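Local coordinates for melanin biosynthesis protein TyrA, putative (Shewanella oneidensis, PDB 2IIZ) that binds heme b as a member of the DyP-type peroxidase family and is probably a peroxidase, at residues Glu240-Ser245 with Ile259-Thr264; Gly13-Gly18 with His161-Ala166; Tyr186-Ser191 with His289-Leu294. All coordinates share one frame; numbering follows the deposited sequence.

How the interactions relate
From the N terminus, interaction 2 comes first: the loop 13-18 meets helix 160-166 and closes a loop of 142 residues, joining the start of the chain to the C-terminal family region. Interaction 3 opens next at 186-191 and closes at 289-294, pairing neighbouring strands of the large antiparallel sheet. Interaction 1, a beta hairpin with 13 residues between its segments, is nested inside that loop; interaction 2 stands in series with both, and none cross. Interactions 1 and 2 touch, chiefly through Gln244 to the Val14 carbonyl and Glu240 to His161. Interactions 1 and 3 do not touch, but both reach the same heme.

Interaction 1 of 3, residues Glu240-Ser245 with Ile259-Thr264; sequences EILRQS and ISTCRT. With HEM (protoporphyrin IX containing Fe), chain C.
Leu242 and Thr261 form an antiparallel hydrogen-bonded pair in the beta hairpin of strands 238-249 and 254-262, part of the ferredoxin-like C-terminal domain of a DyP-type peroxidase. Leu242 N donates an almost straight bond to Thr261 O (3.0 Å, 164°). The return bond from Thr261 N to Leu242 O is weak, and the same oxygen also takes Thr261 OG1, at a modelled 2.5 Å that is doubtfully short. That hydroxyl lies between the backbone N and the carbonyl carbon of its own residue (chi1 71°), beside Leu242 CB, while Thr261 CG2 reaches Gln244 CG. Farther along, Gln244 N donates to Ile259 O at 3.0 Å, and Ile259 N donates to Ser245 OG at 3.2 Å.

The opposite face of the hairpin carries Arg243 and Ser260, with Ile241 alongside, its CD1 3.5 Å from Ser260 OG. Here the heme comes in. The Arg243 chain is bent where chi3 sets NE (-74°), and its guanidinium lies with one face over a pyrrole of the porphyrin, HEM C3D under its centre. Arg243 NH1 and NH2 both donate to the propionate oxygen HEM O1A, at 2.9 and 3.0 Å, so two bonds hold the group at the heme. Asp152 forms a salt bridge with NH1, and Arg243 probably corresponds to the distal arginine of the family.

In the next shell, helix 160-166 packs on the Leu242 and Thr261 side through Arg162 and Ala166, and helix 266-276 covers Ile241 and Ser260. The Gln244 amide is pinned by Arg108 and by the carbonyls of Val14 and Ala16. At the start of the strand segment, Glu240 OE1 is hydrogen-bonded to His161 NE2 of helix 160-166.

Interaction 2 of 3, residues Gly13-Gly18 with His161-Ala166; sequences GVCAEG and HRQEVA
Cys15 and Arg162 bring the two backbones nearest each other, 6.2 Å between their CA atoms, where the irregular loop 13-18 passes one side of helix 160-166. Arg162 reaches out from the helix, its chain bent where chi3 places NE (86°), and presents the edge of its guanidinium to two successive loop carbonyls. Arg162 NE donates to Cys15 O at 2.9 Å with an N-H...O angle of 159°, the oxygen lying close to the guanidinium plane. Arg162 NH2 adds weak bonds, one to Cys15 O at 3.3 Å and one to Ala16 O at 3.0 Å. Cys15 O thus takes one good and one weak bond from the same arginine, which is likely to hold the guanidinium against rotation.

Glu17 approaches differently, over one face. Its chain crosses that of Arg162 obliquely and the two planar groups stand 40° apart. Glu17 OE2 sits above the guanidinium near its rim, 3.7 Å from Arg162 NE: a long salt bridge of charges alone, with no N-H directed at the oxygen, on the exposed side of the contact.

In the fold, the loop runs into strand 21-29, the first strand in the chain of the large antiparallel sheet, and the helix comes shortly after the GXXDG motif of DyP-type peroxidases, which contains Asp152 and the heme-binding Gly153. The Arg162 side chain remains about 10 Å from the heme.

Toward Ala166 the contact turns apolar. Cys15 points at the helix, its SG 3.7 Å from Ala166 CB and its CB against the end of the Gln163 side chain. Val14 CG1 touches the same Ala166 CB more loosely, at 4.4 Å. On the far side of the loop, Arg108 NH2 is hydrogen-bonded to Glu17 O.

Interaction 3 of 3, residues Tyr186-Ser191 with His289-Leu294; sequences YAHNLS and HFTSAL. With HEM (protoporphyrin IX containing Fe), chain C.
Tyr186 and Ala293, a non-hydrogen-bonded pair, belong to the antiparallel strands 179-188 and 291-301, neighbours in the main sheet of the DyP-type peroxidase fold. Packing is dense on the face that they share with His188 and Thr291, which turns to the heme. Ala293 CB makes a CH-pi contact over one face of the Tyr186 ring, 4.0 Å from its centroid and 23° off the normal. A heme vinyl group, HEM CAB and CBB, covers the opposite face, so the phenol is sandwiched; its hydroxyl bonds to Gln184. An alanine at Tyr186 would probably open a gap between Ala293 and the vinyl and leave Gln184 without this partner. Beside the ring, Thr291 CG2 lies 3.5 Å from HEM CBB. Thr291 OG1, anti to its backbone N (chi1 -170°), meets the edge of the His188 imidazole in its plane, 2.7 Å from His188 ND1; either atom could donate. His188 NE2 bonds to Asp146, so both ring nitrogens have partners.

Across the strands, Ala187 N bonds to Ser292 O and Ser292 N to Ala187 O, at 2.9 and 2.8 Å; just past the paired residues Asn189, the N-cap of helix 190-193, donates its N to Phe290 O.

The other face, with Ala187 and the exposed Ser292, is looser. Ala187 CB meets the tip of Leu294, with Leu294 CD1 nearest at 3.8 Å. A water donates to Ala187 O and also bonds to Ser292 OG, 2.8 Å away.

Interaction 1 of 3, residues Glu240-Ser245 with Ile259-Thr264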
loop_
_atom_site.group_PDB
_atom_site.type_symbol
_atom_site.label_atom_id
_atom_site.label_comp_id
_atom_site.label_asym_id
_atom_site.label_seq_id
_atom_site.Cartn_x
_atom_site.Cartn_y
_atom_site.Cartn_z
ATOM N N GLU A 240 -5.156 -31.428 5.150
ATOM C CA GLU A 240 -4.275 -30.290 4.830
ATOM C C GLU A 240 -4.949 -29.214 4.004
ATOM O O GLU A 240 -5.948 -29.468 3.348
ATOM C CB GLU A 240 -3.036 -30.785 4.065
ATOM C CG GLU A 240 -1.879 -31.284 4.941
ATOM C CD GLU A 240 -0.776 -31.934 4.115
ATOM O OE1 GLU A 240 -0.966 -33.092 3.687
ATOM O OE2 GLU A 240 0.278 -31.286 3.892
ATOM N N ILE A 241 -4.386 -28.008 4.048
ATOM C CA ILE A 241 -4.702 -26.967 3.087
ATOM C C ILE A 241 -3.407 -26.272 2.664
ATOM O O ILE A 241 -2.368 -26.389 3.344
ATOM C CB ILE A 241 -5.670 -25.905 3.647
ATOM C CG1 ILE A 241 -5.149 -25.319 4.957
ATOM C CG2 ILE A 241 -7.058 -26.490 3.858
ATOM C CD1 ILE A 241 -5.567 -23.881 5.161
ATOM N N LEU A 242 -3.462 -25.553 1.549
ATOM C CA LEU A 242 -2.332 -24.742 1.142
ATOM C C LEU A 242 -2.706 -23.292 1.329
ATOM O O LEU A 242 -3.511 -22.739 0.602
ATOM C CB LEU A 242 -1.915 -25.020 -0.307
ATOM C CG LEU A 242 -0.794 -24.103 -0.813
ATOM C CD1 LEU A 242 0.572 -24.536 -0.281
ATOM C CD2 LEU A 242 -0.802 -24.033 -2.313
ATOM N N ARG A 243 -2.106 -22.671 2.321
ATOM C CA ARG A 243 -2.404 -21.280 2.602
ATOM C C ARG A 243 -1.531 -20.383 1.780
ATOM O O ARG A 243 -0.376 -20.709 1.506
ATOM C CB ARG A 243 -2.136 -20.968 4.055
ATOM C CG ARG A 243 -3.095 -21.595 5.009
ATOM C CD ARG A 243 -2.479 -21.569 6.390
ATOM N NE ARG A 243 -1.415 -22.574 6.501
ATOM C CZ ARG A 243 -0.334 -22.475 7.267
ATOM N NH1 ARG A 243 -0.118 -21.395 8.022
ATOM N NH2 ARG A 243 0.538 -23.469 7.270
ATOM N N GLN A 244 -2.095 -19.244 1.401
ATOM C CA GLN A 244 -1.400 -18.255 0.617
ATOM C C GLN A 244 -1.525 -16.892 1.271
ATOM O O GLN A 244 -1.502 -15.897 0.566
ATOM C CB GLN A 244 -2.023 -18.196 -0.779
ATOM C CG GLN A 244 -1.743 -19.411 -1.671
ATOM C CD GLN A 244 -0.326 -19.468 -2.218
ATOM O OE1 GLN A 244 0.521 -18.644 -1.879
ATOM N NE2 GLN A 244 -0.060 -20.458 -3.074
ATOM N N SER A 245 -1.659 -16.854 2.604
ATOM C CA SER A 245 -1.984 -15.610 3.317
ATOM C C SER A 245 -0.812 -14.666 3.381
ATOM O O SER A 245 0.334 -15.097 3.273
ATOM C CB SER A 245 -2.377 -15.893 4.754
ATOM O OG SER A 245 -3.144 -17.050 4.846
ATOM N N ILE A 259 -5.927 -16.670 3.340
ATOM C CA ILE A 259 -6.379 -17.322 2.130
ATOM C C ILE A 259 -6.100 -18.812 2.215
ATOM O O ILE A 259 -4.961 -19.205 2.390
ATOM C CB ILE A 259 -5.682 -16.730 0.899
ATOM C CG1 ILE A 259 -5.860 -15.187 0.898
ATOM C CG2 ILE A 259 -6.220 -17.387 -0.371
ATOM C CD1 ILE A 259 -5.375 -14.491 -0.333
ATOM N N SER A 260 -7.146 -19.630 2.097
ATOM C CA SER A 260 -6.997 -21.079 1.998
ATOM C C SER A 260 -7.266 -21.564 0.574
ATOM O O SER A 260 -8.177 -21.078 -0.086
ATOM C CB SER A 260 -7.953 -21.780 2.936
ATOM O OG SER A 260 -7.985 -23.188 2.687
ATOM N N THR A 261 -6.466 -22.531 0.118
ATOM C CA THR A 261 -6.616 -23.137 -1.204
ATOM C C THR A 261 -6.577 -24.642 -1.029
ATOM O O THR A 261 -5.701 -25.158 -0.345
ATOM C CB THR A 261 -5.491 -22.717 -2.157
ATOM O OG1 THR A 261 -4.255 -23.331 -1.762
ATOM C CG2 THR A 261 -5.314 -21.197 -2.175
ATOM N N CYS A 262 -7.522 -25.349 -1.642
ATOM C CA CYS A 262 -7.704 -26.767 -1.359
ATOM C C CYS A 262 -8.558 -27.457 -2.419
ATOM O O CYS A 262 -9.411 -26.835 -3.046
ATOM C CB CYS A 262 -8.369 -26.896 0.011
ATOM S SG CYS A 262 -8.369 -28.561 0.731
ATOM N N ARG A 263 -8.336 -28.748 -2.623
ATOM C CA ARG A 263 -9.122 -29.496 -3.592
ATOM C C ARG A 263 -10.519 -29.815 -3.058
ATOM O O ARG A 263 -11.398 -30.201 -3.832
ATOM C CB ARG A 263 -8.419 -30.789 -3.980
ATOM C CG ARG A 263 -8.688 -31.962 -3.067
ATOM C CD ARG A 263 -7.572 -32.962 -3.174
ATOM N NE ARG A 263 -7.557 -33.634 -4.466
ATOM C CZ ARG A 263 -6.655 -34.541 -4.826
ATOM N NH1 ARG A 263 -5.677 -34.892 -3.990
ATOM N NH2 ARG A 263 -6.727 -35.100 -6.026
ATOM N N THR A 264 -10.712 -29.664 -1.744
ATOM C CA THR A 264 -12.029 -29.838 -1.118
ATOM C C THR A 264 -12.282 -28.698 -0.134
ATOM O O THR A 264 -11.356 -28.269 0.563
ATOM C CB THR A 264 -12.168 -31.217 -0.422
ATOM O OG1 THR A 264 -13.390 -31.253 0.304
ATOM C CG2 THR A 264 -11.027 -31.494 0.545
HETATM C CHA HEM C . -0.252 -22.620 11.281
HETATM C CHB HEM C . -0.880 -17.904 12.032
HETATM C CHC HEM C . -5.471 -18.237 10.734
HETATM C CHD HEM C . -4.743 -22.800 9.450
HETATM C C1A HEM C . -0.030 -21.315 11.631
HETATM C C2A HEM C . 1.205 -20.793 12.178
HETATM C C3A HEM C . 1.011 -19.477 12.380
HETATM C C4A HEM C . -0.327 -19.149 11.966
HETATM C CMA HEM C . 2.009 -18.457 12.952
HETATM C CAA HEM C . 2.481 -21.623 12.460
HETATM C CBA HEM C . 3.437 -21.641 11.250
HETATM C CGA HEM C . 2.954 -22.603 10.187
HETATM O O1A HEM C . 2.453 -22.149 9.116
HETATM O O2A HEM C . 3.068 -23.842 10.394
HETATM C C1B HEM C . -2.177 -17.599 11.761
HETATM C C2B HEM C . -2.766 -16.287 11.920
HETATM C C3B HEM C . -4.050 -16.383 11.556
HETATM C C4B HEM C . -4.287 -17.750 11.162
HETATM C CMB HEM C . -1.977 -15.057 12.424
HETATM C CAB HEM C . -5.148 -15.308 11.523
HETATM C CBB HEM C . -5.183 -14.341 12.429
HETATM C C1C HEM C . -5.665 -19.511 10.300
HETATM C C2C HEM C . -6.934 -20.030 9.864
HETATM C C3C HEM C . -6.742 -21.303 9.504
HETATM C C4C HEM C . -5.337 -21.601 9.705
HETATM C CMC HEM C . -8.223 -19.193 9.857
HETATM C CAC HEM C . -7.769 -22.318 8.967
HETATM C CBC HEM C . -9.074 -22.065 8.799
HETATM C C1D HEM C . -3.472 -23.170 9.795
HETATM C C2D HEM C . -2.891 -24.453 9.499
HETATM C C3D HEM C . -1.488 -24.399 10.071
HETATM C C4D HEM C . -1.371 -23.087 10.653
HETATM C CMD HEM C . -3.569 -25.629 8.763
HETATM C CAD HEM C . -0.408 -25.493 10.055
HETATM C CBD HEM C . -0.479 -26.231 11.382
HETATM C CGD HEM C . 0.324 -27.511 11.372
HETATM O O1D HEM C . 1.421 -27.531 12.010
HETATM O O2D HEM C . -0.138 -28.492 10.732
HETATM N NA HEM C . -0.951 -20.290 11.512
HETATM N NB HEM C . -3.131 -18.477 11.292
HETATM N NC HEM C . -4.698 -20.482 10.193
HETATM N ND HEM C . -2.553 -22.392 10.472
HETATM FE FE HEM C . -2.878 -20.435 11.067
#

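Interaction 2 of 3, residues Gly13-Gly18 with His161-Ala166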
loop_
_atom_site.group_PDB
_atom_site.type_symbol
_atom_site.label_atom_id
_atom_site.label_comp_id
_atom_site.label_asym_id
_atom_site.label_seq_id
_atom_site.Cartn_x
_atom_site.Cartn_y
_atom_site.Cartn_z
ATOM N N GLY A 13 -1.064 -18.934 -10.014
ATOM C CA GLY A 13 -0.955 -18.216 -8.733
ATOM C C GLY A 13 -1.531 -18.990 -7.561
ATOM O O GLY A 13 -1.394 -18.578 -6.428
ATOM N N VAL A 14 -2.181 -20.119 -7.830
ATOM C CA VAL A 14 -2.879 -20.850 -6.775
ATOM C C VAL A 14 -1.895 -21.506 -5.851
ATOM O O VAL A 14 -2.046 -21.428 -4.621
ATOM C CB VAL A 14 -3.788 -21.954 -7.321
ATOM C CG1 VAL A 14 -4.446 -22.704 -6.159
ATOM C CG2 VAL A 14 -4.876 -21.358 -8.224
ATOM N N CYS A 15 -0.900 -22.161 -6.453
ATOM C CA CYS A 15 0.142 -22.881 -5.727
ATOM C C CYS A 15 1.479 -22.129 -5.677
ATOM O O CYS A 15 2.478 -22.676 -5.213
ATOM C CB CYS A 15 0.379 -24.237 -6.365
ATOM S SG CYS A 15 -1.006 -25.368 -6.313
ATOM N N ALA A 16 1.511 -20.888 -6.139
ATOM C CA ALA A 16 2.788 -20.188 -6.259
ATOM C C ALA A 16 3.502 -20.125 -4.925
ATOM O O ALA A 16 2.863 -20.043 -3.871
ATOM C CB ALA A 16 2.582 -18.780 -6.804
ATOM N N GLU A 17 4.827 -20.166 -4.977
ATOM C CA GLU A 17 5.648 -19.862 -3.807
ATOM C C GLU A 17 5.424 -18.401 -3.398
ATOM O O GLU A 17 4.873 -17.593 -4.164
ATOM C CB GLU A 17 7.135 -20.103 -4.097
ATOM C CG GLU A 17 7.522 -21.559 -4.349
ATOM C CD GLU A 17 7.265 -22.464 -3.146
ATOM O OE1 GLU A 17 7.269 -21.940 -2.004
ATOM O OE2 GLU A 17 7.059 -23.696 -3.343
ATOM N N GLY A 18 5.843 -18.068 -2.185
ATOM C CA GLY A 18 5.596 -16.721 -1.604
ATOM C C GLY A 18 6.199 -15.577 -2.393
ATOM O O GLY A 18 7.110 -15.811 -3.192
ATOM N N HIS A 161 3.618 -31.712 -3.411
ATOM C CA HIS A 161 2.527 -31.906 -2.459
ATOM C C HIS A 161 1.528 -30.755 -2.515
ATOM O O HIS A 161 0.339 -30.970 -2.340
ATOM C CB HIS A 161 3.042 -32.087 -1.033
ATOM C CG HIS A 161 2.044 -32.730 -0.125
ATOM N ND1 HIS A 161 1.506 -33.977 -0.384
ATOM C CD2 HIS A 161 1.483 -32.306 1.033
ATOM C CE1 HIS A 161 0.654 -34.291 0.577
ATOM N NE2 HIS A 161 0.622 -33.296 1.450
ATOM N N ARG A 162 2.007 -29.537 -2.756
ATOM C CA ARG A 162 1.123 -28.370 -2.928
ATOM C C ARG A 162 0.028 -28.640 -3.949
ATOM O O ARG A 162 -1.143 -28.385 -3.709
ATOM C CB ARG A 162 1.908 -27.164 -3.419
ATOM C CG ARG A 162 3.040 -26.746 -2.510
ATOM C CD ARG A 162 3.956 -25.763 -3.211
ATOM N NE ARG A 162 3.477 -24.397 -3.083
ATOM C CZ ARG A 162 3.628 -23.642 -1.994
ATOM N NH1 ARG A 162 4.245 -24.108 -0.910
ATOM N NH2 ARG A 162 3.153 -22.400 -1.984
ATOM N N GLN A 163 0.417 -29.159 -5.098
ATOM C CA GLN A 163 -0.558 -29.440 -6.131
ATOM C C GLN A 163 -1.564 -30.486 -5.611
ATOM O O GLN A 163 -2.778 -30.325 -5.744
ATOM C CB GLN A 163 0.147 -29.871 -7.431
ATOM C CG GLN A 163 0.651 -28.682 -8.314
ATOM C CD GLN A 163 1.817 -27.894 -7.697
ATOM O OE1 GLN A 163 2.485 -28.378 -6.788
ATOM N NE2 GLN A 163 2.061 -26.674 -8.201
ATOM N N GLU A 164 -1.033 -31.543 -5.006
ATOM C CA GLU A 164 -1.827 -32.639 -4.430
ATOM C C GLU A 164 -2.906 -32.115 -3.461
ATOM O O GLU A 164 -4.055 -32.568 -3.481
ATOM C CB GLU A 164 -0.880 -33.602 -3.697
ATOM C CG GLU A 164 -1.477 -34.955 -3.315
ATOM C CD GLU A 164 -1.369 -35.992 -4.407
ATOM O OE1 GLU A 164 -0.688 -35.732 -5.428
ATOM O OE2 GLU A 164 -1.973 -37.076 -4.236
ATOM N N VAL A 165 -2.524 -31.159 -2.619
ATOM C CA VAL A 165 -3.435 -30.605 -1.604
ATOM C C VAL A 165 -4.402 -29.603 -2.217
ATOM O O VAL A 165 -5.585 -29.629 -1.918
ATOM C CB VAL A 165 -2.660 -29.922 -0.452
ATOM C CG1 VAL A 165 -3.607 -29.169 0.500
ATOM C CG2 VAL A 165 -1.872 -30.947 0.324
ATOM N N ALA A 166 -3.892 -28.726 -3.072
ATOM C CA ALA A 166 -4.650 -27.563 -3.532
ATOM C C ALA A 166 -5.631 -27.818 -4.669
ATOM O O ALA A 166 -6.707 -27.221 -4.685
ATOM C CB ALA A 166 -3.693 -26.435 -3.937
#

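Interaction 3 of 3, residues Tyr186-Ser191 with His289-Leu294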
loop_
_atom_site.group_PDB
_atom_site.type_symbol
_atom_site.label_atom_id
_atom_site.label_comp_id
_atom_site.label_asym_id
_atom_site.label_seq_id
_atom_site.Cartn_x
_atom_site.Cartn_y
_atom_site.Cartn_z
ATOM N N TYR A 186 -8.538 -10.777 8.442
ATOM C CA TYR A 186 -8.324 -10.717 9.891
ATOM C C TYR A 186 -7.683 -9.386 10.308
ATOM O O TYR A 186 -6.564 -9.055 9.896
ATOM C CB TYR A 186 -7.451 -11.880 10.372
ATOM C CG TYR A 186 -8.154 -13.228 10.526
ATOM C CD1 TYR A 186 -8.774 -13.572 11.702
ATOM C CD2 TYR A 186 -8.179 -14.147 9.498
ATOM C CE1 TYR A 186 -9.420 -14.813 11.862
ATOM C CE2 TYR A 186 -8.823 -15.396 9.636
ATOM C CZ TYR A 186 -9.439 -15.716 10.825
ATOM O OH TYR A 186 -10.074 -16.930 10.985
ATOM N N ALA A 187 -8.412 -8.633 11.131
ATOM C CA ALA A 187 -7.929 -7.394 11.725
ATOM C C ALA A 187 -7.367 -7.733 13.117
ATOM O O ALA A 187 -8.112 -8.099 14.024
ATOM C CB ALA A 187 -9.063 -6.384 11.835
ATOM N N HIS A 188 -6.050 -7.611 13.272
ATOM C CA HIS A 188 -5.392 -7.956 14.519
ATOM C C HIS A 188 -5.561 -6.781 15.477
ATOM O O HIS A 188 -5.600 -5.622 15.044
ATOM C CB HIS A 188 -3.884 -8.197 14.304
ATOM C CG HIS A 188 -3.553 -9.415 13.501
ATOM N ND1 HIS A 188 -4.506 -10.302 13.052
ATOM C CD2 HIS A 188 -2.358 -9.901 13.082
ATOM C CE1 HIS A 188 -3.914 -11.277 12.376
ATOM N NE2 HIS A 188 -2.609 -11.059 12.384
ATOM N N ASN A 189 -5.662 -7.095 16.768
ATOM C CA ASN A 189 -5.523 -6.119 17.844
ATOM C C ASN A 189 -4.075 -6.166 18.343
ATOM O O ASN A 189 -3.736 -6.872 19.301
ATOM C CB ASN A 189 -6.517 -6.442 18.966
ATOM C CG ASN A 189 -6.600 -5.351 20.022
ATOM O OD1 ASN A 189 -5.827 -4.384 20.015
ATOM N ND2 ASN A 189 -7.552 -5.503 20.944
ATOM N N LEU A 190 -3.209 -5.411 17.684
ATOM C CA LEU A 190 -1.774 -5.510 17.935
ATOM C C LEU A 190 -1.360 -4.942 19.290
ATOM O O LEU A 190 -0.400 -5.434 19.907
ATOM C CB LEU A 190 -0.991 -4.823 16.817
ATOM C CG LEU A 190 -1.055 -5.531 15.466
ATOM C CD1 LEU A 190 -0.336 -4.696 14.436
ATOM C CD2 LEU A 190 -0.449 -6.926 15.499
ATOM N N SER A 191 -2.070 -3.917 19.762
ATOM C CA SER A 191 -1.732 -3.326 21.059
ATOM C C SER A 191 -1.960 -4.348 22.167
ATOM O O SER A 191 -1.122 -4.491 23.058
ATOM C CB SER A 191 -2.531 -2.042 21.339
ATOM O OG SER A 191 -3.923 -2.286 21.235
ATOM N N HIS A 289 -8.599 -14.567 20.483
ATOM C CA HIS A 289 -8.812 -13.467 21.448
ATOM C C HIS A 289 -8.079 -12.213 21.013
ATOM O O HIS A 289 -8.163 -11.196 21.694
ATOM C CB HIS A 289 -8.300 -13.823 22.839
ATOM C CG HIS A 289 -8.885 -15.069 23.410
ATOM N ND1 HIS A 289 -8.269 -15.768 24.420
ATOM C CD2 HIS A 289 -10.028 -15.743 23.125
ATOM C CE1 HIS A 289 -9.009 -16.821 24.737
ATOM N NE2 HIS A 289 -10.080 -16.829 23.965
ATOM N N PHE A 290 -7.355 -12.276 19.896
ATOM C CA PHE A 290 -6.404 -11.198 19.544
ATOM C C PHE A 290 -6.573 -10.603 18.149
ATOM O O PHE A 290 -5.865 -9.648 17.790
ATOM C CB PHE A 290 -4.969 -11.699 19.760
ATOM C CG PHE A 290 -4.697 -12.091 21.193
ATOM C CD1 PHE A 290 -4.288 -11.144 22.108
ATOM C CD2 PHE A 290 -4.872 -13.399 21.616
ATOM C CE1 PHE A 290 -4.046 -11.476 23.426
ATOM C CE2 PHE A 290 -4.638 -13.756 22.930
ATOM C CZ PHE A 290 -4.217 -12.788 23.846
ATOM N N THR A 291 -7.508 -11.166 17.380
ATOM C CA THR A 291 -7.784 -10.722 16.023
ATOM C C THR A 291 -9.217 -11.016 15.704
ATOM O O THR A 291 -9.790 -11.918 16.296
ATOM C CB THR A 291 -6.894 -11.433 15.010
ATOM O OG1 THR A 291 -7.031 -10.814 13.728
ATOM C CG2 THR A 291 -7.233 -12.912 14.928
ATOM N N SER A 292 -9.793 -10.260 14.776
ATOM C CA SER A 292 -11.197 -10.427 14.401
ATOM C C SER A 292 -11.353 -10.591 12.901
ATOM O O SER A 292 -10.852 -9.759 12.123
ATOM C CB SER A 292 -11.998 -9.215 14.871
ATOM O OG SER A 292 -11.679 -8.907 16.225
ATOM N N ALA A 293 -12.044 -11.660 12.492
ATOM C CA ALA A 293 -12.320 -11.894 11.064
ATOM C C ALA A 293 -13.467 -10.982 10.592
ATOM O O ALA A 293 -14.620 -11.180 10.971
ATOM C CB ALA A 293 -12.662 -13.361 10.801
ATOM N N LEU A 294 -13.142 -9.986 9.771
ATOM C CA LEU A 294 -14.132 -9.018 9.304
ATOM C C LEU A 294 -14.913 -9.488 8.079
ATOM O O LEU A 294 -16.023 -9.000 7.834
ATOM C CB LEU A 294 -13.445 -7.696 8.985
ATOM C CG LEU A 294 -12.703 -7.025 10.144
ATOM C CD1 LEU A 294 -12.179 -5.647 9.721
ATOM C CD2 LEU A 294 -13.605 -6.894 11.367
HETATM C CHA HEM C . -0.252 -22.620 11.281
HETATM C CHB HEM C . -0.880 -17.904 12.032
HETATM C CHC HEM C . -5.471 -18.237 10.734
HETATM C CHD HEM C . -4.743 -22.800 9.450
HETATM C C1A HEM C . -0.030 -21.315 11.631
HETATM C C2A HEM C . 1.205 -20.793 12.178
HETATM C C3A HEM C . 1.011 -19.477 12.380
HETATM C C4A HEM C . -0.327 -19.149 11.966
HETATM C CMA HEM C . 2.009 -18.457 12.952
HETATM C CAA HEM C . 2.481 -21.623 12.460
HETATM C CBA HEM C . 3.437 -21.641 11.250
HETATM C CGA HEM C . 2.954 -22.603 10.187
HETATM O O1A HEM C . 2.453 -22.149 9.116
HETATM O O2A HEM C . 3.068 -23.842 10.394
HETATM C C1B HEM C . -2.177 -17.599 11.761
HETATM C C2B HEM C . -2.766 -16.287 11.920
HETATM C C3B HEM C . -4.050 -16.383 11.556
HETATM C C4B HEM C . -4.287 -17.750 11.162
HETATM C CMB HEM C . -1.977 -15.057 12.424
HETATM C CAB HEM C . -5.148 -15.308 11.523
HETATM C CBB HEM C . -5.183 -14.341 12.429
HETATM C C1C HEM C . -5.665 -19.511 10.300
HETATM C C2C HEM C . -6.934 -20.030 9.864
HETATM C C3C HEM C . -6.742 -21.303 9.504
HETATM C C4C HEM C . -5.337 -21.601 9.705
HETATM C CMC HEM C . -8.223 -19.193 9.857
HETATM C CAC HEM C . -7.769 -22.318 8.967
HETATM C CBC HEM C . -9.074 -22.065 8.799
HETATM C C1D HEM C . -3.472 -23.170 9.795
HETATM C C2D HEM C . -2.891 -24.453 9.499
HETATM C C3D HEM C . -1.488 -24.399 10.071
HETATM C C4D HEM C . -1.371 -23.087 10.653
HETATM C CMD HEM C . -3.569 -25.629 8.763
HETATM C CAD HEM C . -0.408 -25.493 10.055
HETATM C CBD HEM C . -0.479 -26.231 11.382
HETATM C CGD HEM C . 0.324 -27.511 11.372
HETATM O O1D HEM C . 1.421 -27.531 12.010
HETATM O O2D HEM C . -0.138 -28.492 10.732
HETATM N NA HEM C . -0.951 -20.290 11.512
HETATM N NB HEM C . -3.131 -18.477 11.292
HETATM N NC HEM C . -4.698 -20.482 10.193
HETATM N ND HEM C . -2.553 -22.392 10.472
HETATM FE FE HEM C . -2.878 -20.435 11.067
HETATM O O HOH W 1 -9.436 -7.279 16.486
#